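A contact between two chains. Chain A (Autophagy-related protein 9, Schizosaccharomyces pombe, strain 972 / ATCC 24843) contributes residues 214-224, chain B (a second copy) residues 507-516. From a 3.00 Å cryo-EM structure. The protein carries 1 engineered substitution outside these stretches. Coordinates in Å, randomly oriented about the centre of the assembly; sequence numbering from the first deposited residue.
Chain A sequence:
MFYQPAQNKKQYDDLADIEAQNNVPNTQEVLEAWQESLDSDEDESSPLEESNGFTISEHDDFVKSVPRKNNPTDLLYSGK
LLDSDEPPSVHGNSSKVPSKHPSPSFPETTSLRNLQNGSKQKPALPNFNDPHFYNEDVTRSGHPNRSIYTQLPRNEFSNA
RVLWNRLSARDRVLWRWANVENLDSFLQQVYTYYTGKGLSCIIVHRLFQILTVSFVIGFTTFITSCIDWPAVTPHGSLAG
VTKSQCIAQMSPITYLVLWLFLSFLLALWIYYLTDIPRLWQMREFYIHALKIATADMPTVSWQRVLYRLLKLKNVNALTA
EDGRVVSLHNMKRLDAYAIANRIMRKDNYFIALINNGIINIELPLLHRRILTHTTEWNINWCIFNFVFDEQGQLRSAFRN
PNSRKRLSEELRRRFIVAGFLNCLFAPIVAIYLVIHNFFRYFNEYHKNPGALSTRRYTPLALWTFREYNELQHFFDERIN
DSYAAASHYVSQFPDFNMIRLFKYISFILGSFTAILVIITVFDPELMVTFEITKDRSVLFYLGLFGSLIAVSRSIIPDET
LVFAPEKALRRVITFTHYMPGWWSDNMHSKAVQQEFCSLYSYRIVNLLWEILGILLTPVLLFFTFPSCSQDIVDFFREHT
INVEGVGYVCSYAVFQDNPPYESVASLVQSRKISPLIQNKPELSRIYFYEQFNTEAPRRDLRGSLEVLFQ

Chain A 214-224: SFVIGFTTFIT
Chain B, residues 507-516: FILGSFTAIL

Two nearly parallel helices from two copies of Autophagy-related protein 9 meet here through an apolar, phenylalanine-rich side-chain contact that has no hydrogen bond across it. The axes come no closer than 11.5 Å, and their N-to-C directions differ by 20° (signed crossing angle -20°). At that spacing large side chains must bridge the gap, and the contact buries 403 Å², both sides summed.

Chain B 507-516 is helical throughout and chain A is helical over most of its stretch, with phi/psi mostly near -65/-43 and i to i-4 hydrogen bonds; Thr A224, at -100/-10, lies in a loop or turn. In chain A the weak bond from Phe A222 N to Gly A218 O and the psi of -14° at Thr A221 mark a less regular C-terminal part. The register is fixed by three CA-CA pairs: Phe A215 with Ile B508 at 8.0 Å, Phe A219 with Ser B511 at 8.7 Å, and Ile A223 with Ile B515 at 8.6 Å. The chain A members, spaced four residues apart, all direct CA-to-CB toward chain B.

Phe A215 (chi1 171°, t; chi2 -97°) is a knob set among Phe B507, Ile B508, Ser B511 and Phe B512. Ile B508 (m, t) places CG1 over one face of the Phe A215 ring, 4.1 Å from that ring's centroid and only 5° off the normal, a CH-pi contact. At the ring edge, Phe A215 CZ lies 3.1 Å from Ser B511 OG, a tight contact that is not a hydrogen bond. That hydroxyl (chi1 53°, p) donates to its own helix, with Ser B511 OG a very short 2.3 Å from Ile B508 O. Phe B507 (t, chi2 69°) starts sideways, but its end comes nearer: Phe B507 CE2 reaches 3.6 Å from Phe A215 CD1, the ring centroids lie 5.8 Å apart and the planes meet at 76°, an oblique pair. The same ring receives Val A216 (t) at its edge, with Val A216 CG2 3.5 Å from Phe B507 CZ.

One turn on, Phe A219 (chi1 -166°, t; chi2 -108°) contacts two residues closely. Phe A219 CE2 is 3.4 Å from Phe B512 CE1, in another oblique pair with centroids 5.5 Å apart and planes at 61°; Phe B512 (m, chi2 -25°) also starts sideways and brings its end nearer. Phe A219 CE1 lies 3.4 Å from Ile B515 CG1, which sits at the ring edge. Ile B515 (chi1 -88°, chi2 -64°, both m) then meets Ile A223 (p, t), CD1 to CD1 at 3.7 Å, extending the apolar contact another turn.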

ATOM      1  N   SER A 214      45.127   1.965 -38.150  1.00 51.81           N
ATOM      2  CA  SER A 214      46.066   2.346 -39.197  1.00 51.81           C
ATOM      3  C   SER A 214      46.817   3.616 -38.831  1.00 51.81           C
ATOM      4  O   SER A 214      47.997   3.756 -39.162  1.00 51.81           O
ATOM      5  CB  SER A 214      45.333   2.522 -40.522  1.00 51.81           C
ATOM      6  OG  SER A 214      44.391   3.571 -40.441  1.00 51.81           O
ATOM      7  N   PHE A 215      46.160   4.555 -38.151  1.00 53.55           N
ATOM      8  CA  PHE A 215      46.866   5.754 -37.723  1.00 53.55           C
ATOM      9  C   PHE A 215      47.937   5.421 -36.703  1.00 53.55           C
ATOM     10  O   PHE A 215      49.042   5.961 -36.767  1.00 53.55           O
ATOM     11  CB  PHE A 215      45.909   6.784 -37.140  1.00 53.55           C
ATOM     12  CG  PHE A 215      46.609   7.935 -36.488  1.00 53.55           C
ATOM     13  CD1 PHE A 215      46.814   7.958 -35.122  1.00 53.55           C
ATOM     14  CD2 PHE A 215      47.093   8.982 -37.246  1.00 53.55           C
ATOM     15  CE1 PHE A 215      47.471   9.010 -34.525  1.00 53.55           C
ATOM     16  CE2 PHE A 215      47.747  10.037 -36.652  1.00 53.55           C
ATOM     17  CZ  PHE A 215      47.936  10.049 -35.291  1.00 53.55           C
ATOM     18  N   VAL A 216      47.618   4.561 -35.736  1.00 55.99           N
ATOM     19  CA  VAL A 216      48.629   4.159 -34.763  1.00 55.99           C
ATOM     20  C   VAL A 216      49.817   3.533 -35.475  1.00 55.99           C
ATOM     21  O   VAL A 216      50.976   3.877 -35.209  1.00 55.99           O
ATOM     22  CB  VAL A 216      48.023   3.201 -33.723  1.00 55.99           C
ATOM     23  CG1 VAL A 216      49.116   2.594 -32.881  1.00 55.99           C
ATOM     24  CG2 VAL A 216      47.043   3.942 -32.850  1.00 55.99           C
ATOM     25  N   ILE A 217      49.543   2.637 -36.425  1.00 61.85           N
ATOM     26  CA  ILE A 217      50.621   1.963 -37.149  1.00 61.85           C
ATOM     27  C   ILE A 217      51.477   2.974 -37.908  1.00 61.85           C
ATOM     28  O   ILE A 217      52.708   2.985 -37.793  1.00 61.85           O
ATOM     29  CB  ILE A 217      50.043   0.897 -38.093  1.00 61.85           C
ATOM     30  CG1 ILE A 217      49.486  -0.276 -37.289  1.00 61.85           C
ATOM     31  CG2 ILE A 217      51.096   0.430 -39.076  1.00 61.85           C
ATOM     32  CD1 ILE A 217      48.813  -1.326 -38.134  1.00 61.85           C
ATOM     33  N   GLY A 218      50.831   3.837 -38.694  1.00 63.10           N
ATOM     34  CA  GLY A 218      51.576   4.783 -39.509  1.00 63.10           C
ATOM     35  C   GLY A 218      52.358   5.786 -38.686  1.00 63.10           C
ATOM     36  O   GLY A 218      53.513   6.085 -38.989  1.00 63.10           O
ATOM     37  N   PHE A 219      51.749   6.315 -37.627  1.00 62.82           N
ATOM     38  CA  PHE A 219      52.439   7.295 -36.803  1.00 62.82           C
ATOM     39  C   PHE A 219      53.605   6.662 -36.056  1.00 62.82           C
ATOM     40  O   PHE A 219      54.658   7.292 -35.896  1.00 62.82           O
ATOM     41  CB  PHE A 219      51.456   7.935 -35.833  1.00 62.82           C
ATOM     42  CG  PHE A 219      51.978   9.165 -35.169  1.00 62.82           C
ATOM     43  CD1 PHE A 219      52.321   9.149 -33.835  1.00 62.82           C
ATOM     44  CD2 PHE A 219      52.128  10.337 -35.881  1.00 62.82           C
ATOM     45  CE1 PHE A 219      52.796  10.279 -33.219  1.00 62.82           C
ATOM     46  CE2 PHE A 219      52.610  11.471 -35.270  1.00 62.82           C
ATOM     47  CZ  PHE A 219      52.942  11.442 -33.936  1.00 62.82           C
ATOM     48  N   THR A 220      53.448   5.419 -35.600  1.00 63.63           N
ATOM     49  CA  THR A 220      54.551   4.767 -34.906  1.00 63.63           C
ATOM     50  C   THR A 220      55.686   4.441 -35.867  1.00 63.63           C
ATOM     51  O   THR A 220      56.862   4.546 -35.502  1.00 63.63           O
ATOM     52  CB  THR A 220      54.065   3.501 -34.208  1.00 63.63           C
ATOM     53  OG1 THR A 220      52.931   3.818 -33.393  1.00 63.63           O
ATOM     54  CG2 THR A 220      55.159   2.943 -33.326  1.00 63.63           C
ATOM     55  N   THR A 221      55.363   4.053 -37.099  1.00 68.74           N
ATOM     56  CA  THR A 221      56.424   3.810 -38.066  1.00 68.74           C
ATOM     57  C   THR A 221      57.007   5.099 -38.628  1.00 68.74           C
ATOM     58  O   THR A 221      58.072   5.056 -39.252  1.00 68.74           O
ATOM     59  CB  THR A 221      55.917   2.929 -39.210  1.00 68.74           C
ATOM     60  OG1 THR A 221      57.024   2.236 -39.799  1.00 68.74           O
ATOM     61  CG2 THR A 221      55.241   3.767 -40.277  1.00 68.74           C
ATOM     62  N   PHE A 222      56.341   6.235 -38.424  1.00 66.68           N
ATOM     63  CA  PHE A 222      56.877   7.516 -38.861  1.00 66.68           C
ATOM     64  C   PHE A 222      57.804   8.136 -37.823  1.00 66.68           C
ATOM     65  O   PHE A 222      58.940   8.489 -38.142  1.00 66.68           O
ATOM     66  CB  PHE A 222      55.739   8.484 -39.182  1.00 66.68           C
ATOM     67  CG  PHE A 222      56.203   9.868 -39.538  1.00 66.68           C
ATOM     68  CD1 PHE A 222      56.572  10.173 -40.835  1.00 66.68           C
ATOM     69  CD2 PHE A 222      56.266  10.863 -38.578  1.00 66.68           C
ATOM     70  CE1 PHE A 222      57.001  11.441 -41.165  1.00 66.68           C
ATOM     71  CE2 PHE A 222      56.695  12.134 -38.902  1.00 66.68           C
ATOM     72  CZ  PHE A 222      57.061  12.424 -40.198  1.00 66.68           C
ATOM     73  N   ILE A 223      57.335   8.277 -36.580  1.00 68.03           N
ATOM     74  CA  ILE A 223      58.149   8.932 -35.562  1.00 68.03           C
ATOM     75  C   ILE A 223      59.409   8.144 -35.253  1.00 68.03           C
ATOM     76  O   ILE A 223      60.344   8.685 -34.654  1.00 68.03           O
ATOM     77  CB  ILE A 223      57.337   9.164 -34.275  1.00 68.03           C
ATOM     78  CG1 ILE A 223      56.956   7.828 -33.641  1.00 68.03           C
ATOM     79  CG2 ILE A 223      56.109   9.995 -34.571  1.00 68.03           C
ATOM     80  CD1 ILE A 223      56.273   7.961 -32.303  1.00 68.03           C
ATOM     81  N   THR A 224      59.459   6.871 -35.637  1.00 70.73           N
ATOM     82  CA  THR A 224      60.662   6.069 -35.492  1.00 70.73           C
ATOM     83  C   THR A 224      61.460   5.955 -36.783  1.00 70.73           C
ATOM     84  O   THR A 224      62.593   5.465 -36.749  1.00 70.73           O
ATOM     85  CB  THR A 224      60.305   4.666 -34.993  1.00 70.73           C
ATOM     86  OG1 THR A 224      59.326   4.089 -35.864  1.00 70.73           O
ATOM     87  CG2 THR A 224      59.748   4.732 -33.584  1.00 70.73           C
TER
ATOM     88  N   PHE B 507      41.613  11.799 -30.639  1.00 51.20           N
ATOM     89  CA  PHE B 507      42.697  10.829 -30.516  1.00 51.20           C
ATOM     90  C   PHE B 507      43.906  11.248 -31.341  1.00 51.20           C
ATOM     91  O   PHE B 507      45.049  11.185 -30.870  1.00 51.20           O
ATOM     92  CB  PHE B 507      42.210   9.446 -30.942  1.00 51.20           C
ATOM     93  CG  PHE B 507      43.307   8.436 -31.060  1.00 51.20           C
ATOM     94  CD1 PHE B 507      43.964   7.977 -29.936  1.00 51.20           C
ATOM     95  CD2 PHE B 507      43.677   7.941 -32.292  1.00 51.20           C
ATOM     96  CE1 PHE B 507      44.971   7.051 -30.040  1.00 51.20           C
ATOM     97  CE2 PHE B 507      44.685   7.015 -32.399  1.00 51.20           C
ATOM     98  CZ  PHE B 507      45.331   6.571 -31.273  1.00 51.20           C
ATOM     99  N   ILE B 508      43.671  11.676 -32.584  1.00 52.50           N
ATOM    100  CA  ILE B 508      44.771  12.119 -33.441  1.00 52.50           C
ATOM    101  C   ILE B 508      45.510  13.284 -32.798  1.00 52.50           C
ATOM    102  O   ILE B 508      46.744  13.272 -32.661  1.00 52.50           O
ATOM    103  CB  ILE B 508      44.248  12.504 -34.833  1.00 52.50           C
ATOM    104  CG1 ILE B 508      43.824  11.267 -35.617  1.00 52.50           C
ATOM    105  CG2 ILE B 508      45.304  13.267 -35.594  1.00 52.50           C
ATOM    106  CD1 ILE B 508      43.391  11.583 -37.021  1.00 52.50           C
ATOM    107  N   LEU B 509      44.765  14.320 -32.412  1.00 55.05           N
ATOM    108  CA  LEU B 509      45.394  15.501 -31.835  1.00 55.05           C
ATOM    109  C   LEU B 509      46.089  15.177 -30.523  1.00 55.05           C
ATOM    110  O   LEU B 509      47.124  15.771 -30.209  1.00 55.05           O
ATOM    111  CB  LEU B 509      44.357  16.601 -31.634  1.00 55.05           C
ATOM    112  CG  LEU B 509      43.542  16.946 -32.881  1.00 55.05           C
ATOM    113  CD1 LEU B 509      42.475  17.962 -32.547  1.00 55.05           C
ATOM    114  CD2 LEU B 509      44.431  17.449 -34.000  1.00 55.05           C
ATOM    115  N   GLY B 510      45.557  14.229 -29.752  1.00 56.63           N
ATOM    116  CA  GLY B 510      46.220  13.834 -28.523  1.00 56.63           C
ATOM    117  C   GLY B 510      47.521  13.105 -28.778  1.00 56.63           C
ATOM    118  O   GLY B 510      48.488  13.273 -28.035  1.00 56.63           O
ATOM    119  N   SER B 511      47.568  12.292 -29.831  1.00 59.04           N
ATOM    120  CA  SER B 511      48.829  11.657 -30.202  1.00 59.04           C
ATOM    121  C   SER B 511      49.866  12.702 -30.599  1.00 59.04           C
ATOM    122  O   SER B 511      51.025  12.655 -30.151  1.00 59.04           O
ATOM    123  CB  SER B 511      48.596  10.668 -31.339  1.00 59.04           C
ATOM    124  OG  SER B 511      47.933  11.297 -32.417  1.00 59.04           O
ATOM    125  N   PHE B 512      49.464  13.655 -31.442  1.00 59.58           N
ATOM    126  CA  PHE B 512      50.372  14.737 -31.823  1.00 59.58           C
ATOM    127  C   PHE B 512      50.875  15.487 -30.597  1.00 59.58           C
ATOM    128  O   PHE B 512      52.075  15.741 -30.459  1.00 59.58           O
ATOM    129  CB  PHE B 512      49.679  15.703 -32.782  1.00 59.58           C
ATOM    130  CG  PHE B 512      49.500  15.166 -34.166  1.00 59.58           C
ATOM    131  CD1 PHE B 512      50.329  14.178 -34.653  1.00 59.58           C
ATOM    132  CD2 PHE B 512      48.498  15.653 -34.984  1.00 59.58           C
ATOM    133  CE1 PHE B 512      50.159  13.687 -35.929  1.00 59.58           C
ATOM    134  CE2 PHE B 512      48.326  15.165 -36.257  1.00 59.58           C
ATOM    135  CZ  PHE B 512      49.155  14.183 -36.730  1.00 59.58           C
ATOM    136  N   THR B 513      49.961  15.851 -29.698  1.00 63.12           N
ATOM    137  CA  THR B 513      50.339  16.617 -28.516  1.00 63.12           C
ATOM    138  C   THR B 513      51.249  15.814 -27.602  1.00 63.12           C
ATOM    139  O   THR B 513      52.174  16.363 -26.999  1.00 63.12           O
ATOM    140  CB  THR B 513      49.083  17.069 -27.772  1.00 63.12           C
ATOM    141  OG1 THR B 513      48.382  18.035 -28.563  1.00 63.12           O
ATOM    142  CG2 THR B 513      49.438  17.683 -26.431  1.00 63.12           C
ATOM    143  N   ALA B 514      51.005  14.510 -27.485  1.00 67.78           N
ATOM    144  CA  ALA B 514      51.878  13.666 -26.677  1.00 67.78           C
ATOM    145  C   ALA B 514      53.291  13.671 -27.233  1.00 67.78           C
ATOM    146  O   ALA B 514      54.266  13.829 -26.488  1.00 67.78           O
ATOM    147  CB  ALA B 514      51.323  12.244 -26.618  1.00 67.78           C
ATOM    148  N   ILE B 515      53.423  13.509 -28.552  1.00 70.49           N
ATOM    149  CA  ILE B 515      54.750  13.550 -29.161  1.00 70.49           C
ATOM    150  C   ILE B 515      55.408  14.905 -28.930  1.00 70.49           C
ATOM    151  O   ILE B 515      56.591  14.987 -28.578  1.00 70.49           O
ATOM    152  CB  ILE B 515      54.667  13.206 -30.658  1.00 70.49           C
ATOM    153  CG1 ILE B 515      54.770  11.700 -30.848  1.00 70.49           C
ATOM    154  CG2 ILE B 515      55.771  13.903 -31.428  1.00 70.49           C
ATOM    155  CD1 ILE B 515      56.092  11.132 -30.402  1.00 70.49           C
ATOM    156  N   LEU B 516      54.648  15.988 -29.102  1.00 73.11           N
ATOM    157  CA  LEU B 516      55.235  17.319 -28.961  1.00 73.11           C
ATOM    158  C   LEU B 516      55.696  17.579 -27.533  1.00 73.11           C
ATOM    159  O   LEU B 516      56.785  18.117 -27.316  1.00 73.11           O
ATOM    160  CB  LEU B 516      54.242  18.389 -29.408  1.00 73.11           C
ATOM    161  CG  LEU B 516      53.878  18.374 -30.891  1.00 73.11           C
ATOM    162  CD1 LEU B 516      53.055  19.594 -31.260  1.00 73.11           C
ATOM    163  CD2 LEU B 516      55.125  18.283 -31.749  1.00 73.11           C
TER